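Local coordinates for tyrosinase (Burkholderia thailandensis, PDB 5ZRD), which hydroxylates monophenols to catechols and oxidises catechols to quinones, using a pair of copper ions that binds oxygen, at residues 151-156 against 174-179; 35-40 against 143-148; 180-185 against 206-211; 166-171 against 186-191. One frame throughout, in Å; residues are numbered along the deposited sequence.

Contact 1 (151-156 against 174-179)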
loop_
_atom_site.group_PDB
_atom_site.type_symbol
_atom_site.label_atom_id
_atom_site.label_comp_id
_atom_site.label_asym_id
_atom_site.label_seq_id
_atom_site.Cartn_x
_atom_site.Cartn_y
_atom_site.Cartn_z
ATOM N N SER A 151 8.554 -36.453 18.856
ATOM C CA SER A 151 7.799 -35.663 17.908
ATOM C C SER A 151 6.681 -34.979 18.675
ATOM O O SER A 151 6.481 -35.203 19.887
ATOM C CB SER A 151 7.245 -36.501 16.796
ATOM O OG SER A 151 6.471 -37.553 17.363
ATOM N N PHE A 152 5.951 -34.153 17.978
ATOM C CA PHE A 152 4.843 -33.456 18.635
ATOM C C PHE A 152 3.726 -33.284 17.617
ATOM O O PHE A 152 3.979 -33.048 16.450
ATOM C CB PHE A 152 5.320 -32.129 19.211
ATOM C CG PHE A 152 4.257 -31.182 19.706
ATOM C CD1 PHE A 152 3.569 -31.442 20.881
ATOM C CD2 PHE A 152 4.018 -29.987 19.048
ATOM C CE1 PHE A 152 2.634 -30.551 21.369
ATOM C CE2 PHE A 152 3.095 -29.086 19.549
ATOM C CZ PHE A 152 2.399 -29.370 20.702
ATOM N N VAL A 153 2.524 -33.517 18.101
ATOM C CA VAL A 153 1.304 -33.474 17.335
ATOM C C VAL A 153 0.692 -32.106 17.634
ATOM O O VAL A 153 0.546 -31.729 18.788
ATOM C CB VAL A 153 0.344 -34.620 17.752
ATOM C CG1 VAL A 153 -0.950 -34.607 16.956
ATOM C CG2 VAL A 153 0.992 -36.003 17.654
ATOM N N LEU A 154 0.322 -31.376 16.614
ATOM C CA LEU A 154 -0.179 -30.047 16.802
ATOM C C LEU A 154 -1.609 -30.124 17.363
ATOM O O LEU A 154 -2.423 -30.832 16.807
ATOM C CB LEU A 154 -0.142 -29.344 15.446
ATOM C CG LEU A 154 1.250 -29.069 14.874
ATOM C CD1 LEU A 154 1.150 -28.395 13.514
ATOM C CD2 LEU A 154 2.058 -28.207 15.827
ATOM N N PRO A 155 -1.907 -29.403 18.467
ATOM C CA PRO A 155 -3.284 -29.388 19.029
ATOM C C PRO A 155 -4.293 -28.547 18.227
ATOM O O PRO A 155 -5.494 -28.793 18.300
ATOM C CB PRO A 155 -3.117 -28.748 20.416
ATOM C CG PRO A 155 -1.928 -27.837 20.240
ATOM C CD PRO A 155 -0.999 -28.649 19.360
ATOM N N VAL A 156 -3.791 -27.524 17.534
ATOM C CA VAL A 156 -4.549 -26.706 16.620
ATOM C C VAL A 156 -3.689 -26.544 15.379
ATOM O O VAL A 156 -2.506 -26.882 15.404
ATOM C CB VAL A 156 -4.892 -25.321 17.193
ATOM C CG1 VAL A 156 -5.816 -25.426 18.393
ATOM C CG2 VAL A 156 -3.640 -24.552 17.553
ATOM N N GLY A 174 -3.465 -31.875 14.195
ATOM C CA GLY A 174 -3.041 -33.294 14.109
ATOM C C GLY A 174 -1.751 -33.525 13.330
ATOM O O GLY A 174 -1.264 -34.612 13.267
ATOM N N TYR A 175 -1.162 -32.516 12.734
ATOM C CA TYR A 175 0.111 -32.702 12.060
ATOM C C TYR A 175 1.167 -33.201 13.059
ATOM O O TYR A 175 1.220 -32.686 14.164
ATOM C CB TYR A 175 0.564 -31.377 11.442
ATOM C CG TYR A 175 1.971 -31.467 10.928
ATOM C CD1 TYR A 175 2.247 -32.145 9.747
ATOM C CD2 TYR A 175 3.028 -30.955 11.671
ATOM C CE1 TYR A 175 3.546 -32.244 9.279
ATOM C CE2 TYR A 175 4.339 -31.101 11.244
ATOM C CZ TYR A 175 4.594 -31.751 10.045
ATOM O OH TYR A 175 5.872 -31.867 9.598
ATOM N N VAL A 176 2.007 -34.164 12.685
ATOM C CA VAL A 176 3.065 -34.645 13.594
ATOM C C VAL A 176 4.435 -34.254 13.007
ATOM O O VAL A 176 4.696 -34.365 11.799
ATOM C CB VAL A 176 2.925 -36.159 13.889
ATOM C CG1 VAL A 176 2.621 -36.968 12.646
ATOM C CG2 VAL A 176 4.119 -36.784 14.593
ATOM N N THR A 177 5.339 -33.785 13.872
ATOM C CA THR A 177 6.593 -33.264 13.383
ATOM C C THR A 177 7.371 -34.445 12.840
ATOM O O THR A 177 7.186 -35.553 13.388
ATOM C CB THR A 177 7.368 -32.494 14.454
ATOM O OG1 THR A 177 7.599 -33.329 15.583
ATOM C CG2 THR A 177 6.640 -31.253 14.928
ATOM N N VAL A 178 8.197 -34.196 11.812
ATOM C CA VAL A 178 9.068 -35.230 11.278
ATOM C C VAL A 178 10.501 -34.728 11.136
ATOM O O VAL A 178 10.745 -33.577 10.944
ATOM C CB VAL A 178 8.564 -35.749 9.915
ATOM C CG1 VAL A 178 7.163 -36.305 10.059
ATOM C CG2 VAL A 178 8.614 -34.695 8.810
ATOM N N ARG A 179 11.400 -35.697 11.164
ATOM C CA ARG A 179 12.810 -35.568 10.968
ATOM C C ARG A 179 13.194 -36.346 9.712
ATOM O O ARG A 179 12.395 -37.134 9.186
ATOM C CB ARG A 179 13.534 -36.147 12.186
ATOM C CG ARG A 179 13.318 -35.343 13.468
ATOM C CD ARG A 179 13.622 -36.150 14.713
ATOM N NE ARG A 179 13.230 -35.415 15.923
ATOM C CZ ARG A 179 13.173 -35.973 17.112
ATOM N NH1 ARG A 179 13.686 -37.181 17.271
ATOM N NH2 ARG A 179 12.588 -35.352 18.127
#
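The two backbones run roughly antiparallel, their end-to-end directions 148° apart, and form a single bridge in which Val153 and Val176 are a non-hydrogen-bonded pair. The bonds on either side of that pair prove the register: Leu154 N donates to Tyr175 O (2.9 Å) and Thr177 N to Phe152 O (3.0 Å), both in the plane of the accepting carbonyl. Beyond them the ladder is replaced by substitutes. Thr177 OG1, set by chi1 57° between its own backbone N and carbonyl carbon, accepts the hydrogen bond from Phe152 N at 3.0 Å, where a regular ladder would use the Thr177 carbonyl. At the other end Gly174 N, in a backbone with positive phi (86°), binds Leu154 O at 3.0 Å. The same hydroxyl of Thr177 lies against the Ser151 backbone, while Ser151 OG meets the methyl Val176 CG2 at 3.7 Å. Leu154 and Tyr175 run side by side in one direction, with Leu154 CD1 3.7 Å from both CB and CD2 of the tyrosine. The phenol OH is bonded to Asp303, and Arg179 forms a salt bridge with Asp313. This loop pairing, inside the tyrosinase central domain, has Phe152 and Leu154 packed on Phe51 of helix 50-57, the helix that ends at the copper ligand His57.

Contact 2 (35-40 against 143-148)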
loop_
_atom_site.group_PDB
_atom_site.type_symbol
_atom_site.label_atom_id
_atom_site.label_comp_id
_atom_site.label_asym_id
_atom_site.label_seq_id
_atom_site.Cartn_x
_atom_site.Cartn_y
_atom_site.Cartn_z
ATOM N N ALA A 35 7.726 -33.977 32.762
ATOM C CA ALA A 35 7.596 -32.516 32.537
ATOM C C ALA A 35 7.207 -32.219 31.083
ATOM O O ALA A 35 6.405 -31.314 30.799
ATOM C CB ALA A 35 8.900 -31.832 32.880
ATOM N N TRP A 36 7.801 -32.970 30.159
ATOM C CA TRP A 36 7.535 -32.768 28.756
ATOM C C TRP A 36 6.101 -33.229 28.437
ATOM O O TRP A 36 5.368 -32.554 27.671
ATOM C CB TRP A 36 8.582 -33.498 27.907
ATOM C CG TRP A 36 9.769 -32.661 27.567
ATOM C CD1 TRP A 36 10.963 -32.574 28.230
ATOM C CD2 TRP A 36 9.872 -31.781 26.446
ATOM N NE1 TRP A 36 11.799 -31.693 27.596
ATOM C CE2 TRP A 36 11.147 -31.182 26.509
ATOM C CE3 TRP A 36 9.002 -31.435 25.414
ATOM C CZ2 TRP A 36 11.573 -30.274 25.554
ATOM C CZ3 TRP A 36 9.418 -30.532 24.472
ATOM C CH2 TRP A 36 10.687 -29.966 24.547
ATOM N N VAL A 37 5.677 -34.354 29.032
ATOM C CA VAL A 37 4.258 -34.762 28.886
ATOM C C VAL A 37 3.361 -33.615 29.375
ATOM O O VAL A 37 2.456 -33.153 28.680
ATOM C CB VAL A 37 3.970 -36.086 29.623
ATOM C CG1 VAL A 37 2.484 -36.419 29.598
ATOM C CG2 VAL A 37 4.778 -37.241 29.044
ATOM N N GLY A 38 3.672 -33.075 30.539
ATOM C CA GLY A 38 2.844 -32.011 31.101
ATOM C C GLY A 38 2.766 -30.766 30.234
ATOM O O GLY A 38 1.673 -30.215 30.044
ATOM N N ILE A 39 3.895 -30.275 29.708
ATOM C CA ILE A 39 3.831 -29.009 28.899
ATOM C C ILE A 39 3.151 -29.294 27.558
ATOM O O ILE A 39 2.495 -28.416 26.996
ATOM C CB ILE A 39 5.202 -28.300 28.747
ATOM C CG1 ILE A 39 6.229 -29.073 27.910
ATOM C CG2 ILE A 39 5.781 -27.926 30.113
ATOM C CD1 ILE A 39 7.364 -28.193 27.365
ATOM N N GLN A 40 3.257 -30.524 27.064
ATOM C CA GLN A 40 2.568 -30.886 25.807
ATOM C C GLN A 40 1.053 -30.949 26.042
ATOM O O GLN A 40 0.311 -30.745 25.101
ATOM C CB GLN A 40 3.144 -32.182 25.223
ATOM C CG GLN A 40 4.440 -31.919 24.473
ATOM C CD GLN A 40 5.157 -33.098 23.870
ATOM O OE1 GLN A 40 4.687 -34.236 23.871
ATOM N NE2 GLN A 40 6.337 -32.811 23.337
ATOM N N LYS A 143 3.072 -47.337 33.300
ATOM C CA LYS A 143 2.263 -47.426 32.067
ATOM C C LYS A 143 3.162 -47.078 30.879
ATOM O O LYS A 143 4.035 -46.209 30.981
ATOM C CB LYS A 143 1.053 -46.485 32.089
ATOM C CG LYS A 143 -0.057 -46.894 33.047
ATOM C CD LYS A 143 -1.215 -45.924 33.114
ATOM C CE LYS A 143 -2.158 -46.245 34.256
ATOM N NZ LYS A 143 -3.525 -45.737 34.001
ATOM N N GLN A 144 2.974 -47.775 29.772
ATOM C CA GLN A 144 3.629 -47.374 28.541
ATOM C C GLN A 144 2.984 -46.084 28.027
ATOM O O GLN A 144 1.762 -45.984 28.041
ATOM C CB GLN A 144 3.519 -48.465 27.481
ATOM C CG GLN A 144 4.633 -49.490 27.580
ATOM C CD GLN A 144 5.265 -49.715 26.233
ATOM O OE1 GLN A 144 4.602 -49.643 25.202
ATOM N NE2 GLN A 144 6.561 -49.977 26.234
ATOM N N ILE A 145 3.800 -45.103 27.605
ATOM C CA ILE A 145 3.271 -43.924 26.888
ATOM C C ILE A 145 4.067 -43.733 25.604
ATOM O O ILE A 145 5.152 -44.282 25.461
ATOM C CB ILE A 145 3.311 -42.648 27.752
ATOM C CG1 ILE A 145 4.746 -42.228 28.093
ATOM C CG2 ILE A 145 2.449 -42.841 29.000
ATOM C CD1 ILE A 145 4.859 -40.869 28.727
ATOM N N ASP A 146 3.501 -42.924 24.716
ATOM C CA ASP A 146 4.243 -42.327 23.602
ATOM C C ASP A 146 5.353 -41.405 24.196
ATOM O O ASP A 146 5.087 -40.605 25.112
ATOM C CB ASP A 146 3.285 -41.510 22.711
ATOM C CG ASP A 146 2.205 -42.384 22.012
ATOM O OD1 ASP A 146 2.374 -43.616 21.908
ATOM O OD2 ASP A 146 1.187 -41.832 21.551
ATOM N N ASN A 147 6.583 -41.564 23.716
ATOM C CA ASN A 147 7.693 -40.708 24.085
ATOM C C ASN A 147 7.381 -39.277 23.625
ATOM O O ASN A 147 7.316 -39.030 22.452
ATOM C CB ASN A 147 8.980 -41.211 23.431
ATOM C CG ASN A 147 10.194 -40.349 23.727
ATOM O OD1 ASN A 147 10.130 -39.444 24.547
ATOM N ND2 ASN A 147 11.301 -40.617 23.067
ATOM N N PRO A 148 7.172 -38.332 24.546
ATOM C CA PRO A 148 6.883 -36.973 24.105
ATOM C C PRO A 148 8.035 -36.273 23.359
ATOM O O PRO A 148 7.808 -35.234 22.749
ATOM C CB PRO A 148 6.638 -36.204 25.411
ATOM C CG PRO A 148 7.574 -36.864 26.365
ATOM C CD PRO A 148 7.587 -38.324 25.954
#
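Ile145 makes the first touch from the strand: its CD1 meets Val37 CG2 at 3.6 Å, the two side chains reaching toward each other tip to tip. Ile145 CG1 occupies the crowded position between backbone N and carbonyl carbon (chi1 65°), and with chi2 170° the chain beyond it is extended, which carries the terminal methyl to the helix. Ile145 also rests on Val33, one turn earlier on that helix. Strands 137-140 and 143-146 make a two-stranded antiparallel hairpin, so the contact lays the end of a beta hairpin, and the turn following it, on helix 27-41. Asn147 holds that turn: its OD1 accepts from Leu149 N, the Asx-turn pattern, which spans Pro148. Pro148 then brings the largest buried area of the contact. Its CG sits against Trp36 CB at 3.8 Å and Val37 CG2 at 3.9 Å, the ring crossing the valine obliquely. Its CB lies 3.2 Å from Gln40 OE1, and its carbonyl is the acceptor for Gln40 NE2 at 2.9 Å. That N-H...O angle is 158°; the carbonyl oxygen lies close to the glutamine amide plane, whereas NE2 stands above the carbonyl plane. Trp36 meets Phe50 edge-to-face and also packs with Phe318; the Trp36 side chain is about 10 Å from that of the copper ligand His320.

Contact 3 (180-185 against 206-211)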
loop_
_atom_site.group_PDB
_atom_site.type_symbol
_atom_site.label_atom_id
_atom_site.label_comp_id
_atom_site.label_asym_id
_atom_site.label_seq_id
_atom_site.Cartn_x
_atom_site.Cartn_y
_atom_site.Cartn_z
ATOM N N TYR A 180 14.388 -36.065 9.215
ATOM C CA TYR A 180 15.007 -36.872 8.200
ATOM C C TYR A 180 14.765 -38.341 8.555
ATOM O O TYR A 180 14.959 -38.696 9.691
ATOM C CB TYR A 180 16.489 -36.537 8.165
ATOM C CG TYR A 180 17.362 -37.341 7.245
ATOM C CD1 TYR A 180 17.927 -38.543 7.658
ATOM C CD2 TYR A 180 17.699 -36.861 5.991
ATOM C CE1 TYR A 180 18.739 -39.289 6.817
ATOM C CE2 TYR A 180 18.521 -37.583 5.141
ATOM C CZ TYR A 180 19.053 -38.799 5.562
ATOM O OH TYR A 180 19.928 -39.466 4.756
ATOM N N PRO A 181 14.363 -39.174 7.598
ATOM C CA PRO A 181 14.410 -38.858 6.136
ATOM C C PRO A 181 13.032 -38.492 5.580
ATOM O O PRO A 181 12.824 -38.542 4.376
ATOM C CB PRO A 181 14.842 -40.188 5.506
ATOM C CG PRO A 181 14.071 -41.172 6.358
ATOM C CD PRO A 181 14.129 -40.615 7.773
ATOM N N LEU A 182 12.122 -38.092 6.453
ATOM C CA LEU A 182 10.724 -37.765 6.062
ATOM C C LEU A 182 10.534 -36.270 5.746
ATOM O O LEU A 182 11.324 -35.392 6.154
ATOM C CB LEU A 182 9.782 -38.174 7.198
ATOM C CG LEU A 182 9.762 -39.663 7.548
ATOM C CD1 LEU A 182 8.627 -39.969 8.533
ATOM C CD2 LEU A 182 9.588 -40.490 6.291
ATOM N N SER A 183 9.433 -36.014 5.025
ATOM C CA SER A 183 8.972 -34.702 4.680
ATOM C C SER A 183 7.666 -34.370 5.410
ATOM O O SER A 183 6.745 -35.216 5.557
ATOM C CB SER A 183 8.792 -34.609 3.200
ATOM O OG SER A 183 8.484 -33.282 2.816
ATOM N N GLY A 184 7.547 -33.117 5.838
ATOM C CA GLY A 184 6.257 -32.657 6.376
ATOM C C GLY A 184 5.816 -31.302 5.853
ATOM O O GLY A 184 5.157 -30.583 6.556
ATOM N N LEU A 185 6.091 -30.978 4.607
ATOM C CA LEU A 185 5.584 -29.728 4.030
ATOM C C LEU A 185 4.267 -30.060 3.304
ATOM O O LEU A 185 4.279 -30.858 2.385
ATOM C CB LEU A 185 6.654 -29.157 3.095
ATOM C CG LEU A 185 6.500 -27.693 2.711
ATOM C CD1 LEU A 185 6.878 -26.753 3.869
ATOM C CD2 LEU A 185 7.348 -27.392 1.479
ATOM N N GLU A 206 12.132 -48.040 12.059
ATOM C CA GLU A 206 13.430 -48.415 12.641
ATOM C C GLU A 206 14.530 -48.087 11.629
ATOM O O GLU A 206 15.591 -47.633 12.011
ATOM C CB GLU A 206 13.505 -49.886 13.066
ATOM C CG GLU A 206 12.402 -50.301 14.030
ATOM C CD GLU A 206 12.835 -51.246 15.143
ATOM O OE1 GLU A 206 13.153 -52.421 14.831
ATOM O OE2 GLU A 206 12.856 -50.807 16.322
ATOM N N LYS A 207 14.262 -48.320 10.354
ATOM C CA LYS A 207 15.232 -48.058 9.308
ATOM C C LYS A 207 15.482 -46.539 9.202
ATOM O O LYS A 207 16.634 -46.083 9.033
ATOM C CB LYS A 207 14.705 -48.679 8.016
ATOM C CG LYS A 207 15.376 -48.214 6.735
ATOM C CD LYS A 207 16.841 -48.586 6.623
ATOM C CE LYS A 207 17.224 -48.840 5.181
ATOM N NZ LYS A 207 18.690 -48.793 5.002
ATOM N N ASN A 208 14.393 -45.770 9.338
ATOM C CA ASN A 208 14.408 -44.318 9.311
ATOM C C ASN A 208 15.362 -43.795 10.396
ATOM O O ASN A 208 16.237 -43.029 10.083
ATOM C CB ASN A 208 12.979 -43.760 9.408
ATOM C CG ASN A 208 12.186 -44.005 8.139
ATOM O OD1 ASN A 208 12.750 -44.379 7.108
ATOM N ND2 ASN A 208 10.884 -43.786 8.187
ATOM N N THR A 209 15.218 -44.265 11.638
ATOM C CA THR A 209 16.118 -43.923 12.757
ATOM C C THR A 209 17.575 -44.308 12.461
ATOM O O THR A 209 18.511 -43.590 12.859
ATOM C CB THR A 209 15.671 -44.630 14.043
ATOM O OG1 THR A 209 14.394 -44.119 14.375
ATOM C CG2 THR A 209 16.596 -44.438 15.224
ATOM N N GLU A 210 17.784 -45.444 11.811
ATOM C CA GLU A 210 19.168 -45.825 11.402
ATOM C C GLU A 210 19.709 -44.805 10.393
ATOM O O GLU A 210 20.853 -44.341 10.534
ATOM C CB GLU A 210 19.235 -47.257 10.846
ATOM C CG GLU A 210 19.019 -48.317 11.925
ATOM C CD GLU A 210 18.826 -49.748 11.437
ATOM O OE1 GLU A 210 19.247 -50.057 10.309
ATOM O OE2 GLU A 210 18.241 -50.547 12.194
ATOM N N LEU A 211 18.896 -44.470 9.390
ATOM C CA LEU A 211 19.315 -43.503 8.394
ATOM C C LEU A 211 19.640 -42.155 9.060
ATOM O O LEU A 211 20.646 -41.486 8.698
ATOM C CB LEU A 211 18.204 -43.341 7.355
ATOM C CG LEU A 211 18.073 -44.485 6.344
ATOM C CD1 LEU A 211 16.841 -44.284 5.472
ATOM C CD2 LEU A 211 19.312 -44.602 5.467
#
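Two flat groups define this contact, the phenol ring of Tyr180 and the side-chain amide of Asn208. One face of the Tyr180 ring carries Pro181 CB, 4.0 Å above the plane and over the ring centre. The cis peptide bond between the two residues folds the proline back over the aromatic ring. At the edge of the same ring the Leu211 carbonyl carbon lies in plane and Leu211 O is 3.5 Å from Tyr180 CE1, so helix backbone borders the ring rim; Leu211 CB adds apolar contact at 4.1 Å from CE1. Within the central domain of tyrosinase, the contact thus sets the loop before helix 189-200 against the side of helix 205-221. The Asn208 side chain crosses the Pro181 ring at about a right angle. Its OD1 is 3.5 Å from Pro181 CG, while Asn208 CB sits 3.7 Å from Pro181 CD. Leu182 approaches the other amide atom, CD2 lying 4.0 Å from Asn208 ND2. No hydrogen bond joins the two segments: the ND2 donates instead to Phe202 O, just before the helix, which would fix the turn of the amide. On the loop side, Pro181 O accepts from His198 NE2 of helix 189-200.

Contact 4 (166-171 against 186-191)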
loop_
_atom_site.group_PDB
_atom_site.type_symbol
_atom_site.label_atom_id
_atom_site.label_comp_id
_atom_site.label_asym_id
_atom_site.label_seq_id
_atom_site.Cartn_x
_atom_site.Cartn_y
_atom_site.Cartn_z
ATOM N N GLY A 166 -4.453 -21.242 0.777
ATOM C CA GLY A 166 -3.588 -22.193 1.511
ATOM C C GLY A 166 -2.121 -21.941 1.186
ATOM O O GLY A 166 -1.822 -21.556 0.057
ATOM N N ASN A 167 -1.179 -22.117 2.119
ATOM C CA ASN A 167 0.214 -21.923 1.690
ATOM C C ASN A 167 1.143 -22.848 2.487
ATOM O O ASN A 167 0.695 -23.542 3.409
ATOM C CB ASN A 167 0.582 -20.441 1.802
ATOM C CG ASN A 167 0.553 -20.030 3.247
ATOM O OD1 ASN A 167 1.075 -20.769 4.053
ATOM N ND2 ASN A 167 -0.116 -18.948 3.590
ATOM N N ILE A 168 2.437 -22.819 2.161
ATOM C CA ILE A 168 3.344 -23.842 2.650
ATOM C C ILE A 168 3.719 -23.538 4.102
ATOM O O ILE A 168 4.281 -24.416 4.792
ATOM C CB ILE A 168 4.580 -24.033 1.745
ATOM C CG1 ILE A 168 5.400 -22.755 1.581
ATOM C CG2 ILE A 168 4.188 -24.614 0.385
ATOM C CD1 ILE A 168 6.657 -22.951 0.814
ATOM N N TYR A 169 3.362 -22.352 4.599
ATOM C CA TYR A 169 3.462 -22.130 6.035
ATOM C C TYR A 169 2.498 -23.040 6.801
ATOM O O TYR A 169 2.762 -23.354 7.953
ATOM C CB TYR A 169 3.117 -20.700 6.446
ATOM C CG TYR A 169 3.967 -19.616 5.859
ATOM C CD1 TYR A 169 5.235 -19.879 5.359
ATOM C CD2 TYR A 169 3.515 -18.305 5.832
ATOM C CE1 TYR A 169 6.017 -18.870 4.809
ATOM C CE2 TYR A 169 4.287 -17.287 5.288
ATOM C CZ TYR A 169 5.551 -17.568 4.787
ATOM O OH TYR A 169 6.325 -16.592 4.225
ATOM N N GLU A 170 1.381 -23.433 6.176
ATOM C CA GLU A 170 0.202 -23.941 6.918
ATOM C C GLU A 170 0.331 -25.435 7.142
ATOM O O GLU A 170 0.862 -26.161 6.267
ATOM C CB GLU A 170 -1.087 -23.584 6.175
ATOM C CG GLU A 170 -1.290 -22.078 6.104
ATOM C CD GLU A 170 -2.660 -21.666 5.640
ATOM O OE1 GLU A 170 -3.178 -20.655 6.142
ATOM O OE2 GLU A 170 -3.166 -22.357 4.760
ATOM N N LYS A 171 -0.145 -25.851 8.322
ATOM C CA LYS A 171 -0.099 -27.227 8.736
ATOM C C LYS A 171 -1.335 -27.530 9.576
ATOM O O LYS A 171 -1.634 -26.784 10.520
ATOM C CB LYS A 171 1.228 -27.474 9.463
ATOM C CG LYS A 171 2.339 -27.947 8.542
ATOM C CD LYS A 171 3.744 -27.528 8.865
ATOM C CE LYS A 171 4.625 -28.690 9.237
ATOM N NZ LYS A 171 5.924 -28.710 8.519
ATOM N N VAL A 186 3.145 -29.500 3.739
ATOM C CA VAL A 186 1.815 -30.050 3.387
ATOM C C VAL A 186 0.767 -28.954 3.075
ATOM O O VAL A 186 -0.419 -29.275 2.883
ATOM C CB VAL A 186 1.320 -30.978 4.514
ATOM C CG1 VAL A 186 2.170 -32.215 4.620
ATOM C CG2 VAL A 186 1.234 -30.309 5.872
ATOM N N GLY A 187 1.131 -27.676 3.006
ATOM C CA GLY A 187 0.118 -26.629 3.013
ATOM C C GLY A 187 -0.432 -26.287 1.637
ATOM O O GLY A 187 -1.385 -25.553 1.549
ATOM N N THR A 188 0.196 -26.758 0.567
ATOM C CA THR A 188 -0.379 -26.683 -0.750
ATOM C C THR A 188 -0.575 -28.101 -1.302
ATOM O O THR A 188 0.036 -29.073 -0.823
ATOM C CB THR A 188 0.476 -25.889 -1.746
ATOM O OG1 THR A 188 1.659 -26.651 -1.935
ATOM C CG2 THR A 188 0.819 -24.492 -1.284
ATOM N N PRO A 189 -1.427 -28.220 -2.326
ATOM C CA PRO A 189 -1.701 -29.563 -2.893
ATOM C C PRO A 189 -0.413 -30.208 -3.416
ATOM O O PRO A 189 -0.174 -31.349 -3.140
ATOM C CB PRO A 189 -2.713 -29.314 -4.013
ATOM C CG PRO A 189 -3.468 -28.079 -3.515
ATOM C CD PRO A 189 -2.399 -27.234 -2.835
ATOM N N GLU A 190 0.428 -29.443 -4.090
ATOM C CA GLU A 190 1.649 -29.995 -4.662
ATOM C C GLU A 190 2.622 -30.345 -3.524
ATOM O O GLU A 190 3.186 -31.436 -3.525
ATOM C CB GLU A 190 2.227 -29.057 -5.727
ATOM C CG GLU A 190 2.770 -27.748 -5.174
ATOM C CD GLU A 190 2.777 -26.532 -6.102
ATOM O OE1 GLU A 190 3.505 -26.583 -7.142
ATOM O OE2 GLU A 190 2.073 -25.509 -5.765
ATOM N N ALA A 191 2.766 -29.493 -2.507
ATOM C CA ALA A 191 3.708 -29.827 -1.429
ATOM C C ALA A 191 3.271 -31.142 -0.777
ATOM O O ALA A 191 4.098 -32.031 -0.511
ATOM C CB ALA A 191 3.808 -28.706 -0.427
HETATM O O HOH W 1 3.242 -26.824 5.070
HETATM O O HOH W 2 -3.114 -24.882 3.718
#
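A type I beta turn, Asn167 to Glu170, starts at the last residue of strand 165-167 and faces the N-terminus of helix 189-200, whose N-cap is Thr188. The tight part is almost entirely backbone. Gly187 CA lies 3.2 Å from Asn167 O, a CA-H...O contact with 147° at the hydrogen, and 3.4 Å from Glu170 O. A CB on this glycine would point straight into those carbonyls, so the close approach depends on having no side chain. Around it the packing loosens into wider side-chain contacts: Ile168 and Thr188 run side by side, CG2 to CG2 at 3.8 Å, Ile168 CG2 also meets Ala191 CB, and Lys171 CG touches Val186 CG2 at 3.7 Å, crossing it at about a right angle. Thr188 OG1, in the crowded position at chi1 67°, caps the helix by accepting from Ala191 N at 3.1 Å. Lys171 NZ turns away to Gly184 O and Asp303. Gly166 and Asn167 pair antiparallel with a strand of the second subunit, continuing the sheet across the interface. No direct hydrogen bond joins the two segments; two waters bridge them beside the glycine. Water 1 donates to the carbonyls of Ile168 and Glu170 and accepts from Val186 N at 3.0 Å. Glu170, whose OE1 accepts from Asp160 N, presents OE2 to water 2 at 2.7 Å, and the same water donates to Gly187 O at 2.9 Å.

Overall arrangement
Contact 2 comes first along the chain, closing at 148 just before contact 1 opens at 151. The rest interleaves: 166-171 precedes 174-179, then 180-185 and 186-191 continue the same chain without a break, so contact 4 crosses both contacts 1 and 3. One continuous run, 174-191, thus supplies a segment to each of these three. Contact 1 is central, its centre 14 to 15 Å from the other three and touching each; Phe152 CD1, for example, is 3.7 Å from Gln40 CG. Contacts 2 and 4 lie farthest apart, with centres 29 Å from each other. The series therefore links helix 27-41 with strand 165-167, whose sheet continues into the second subunit.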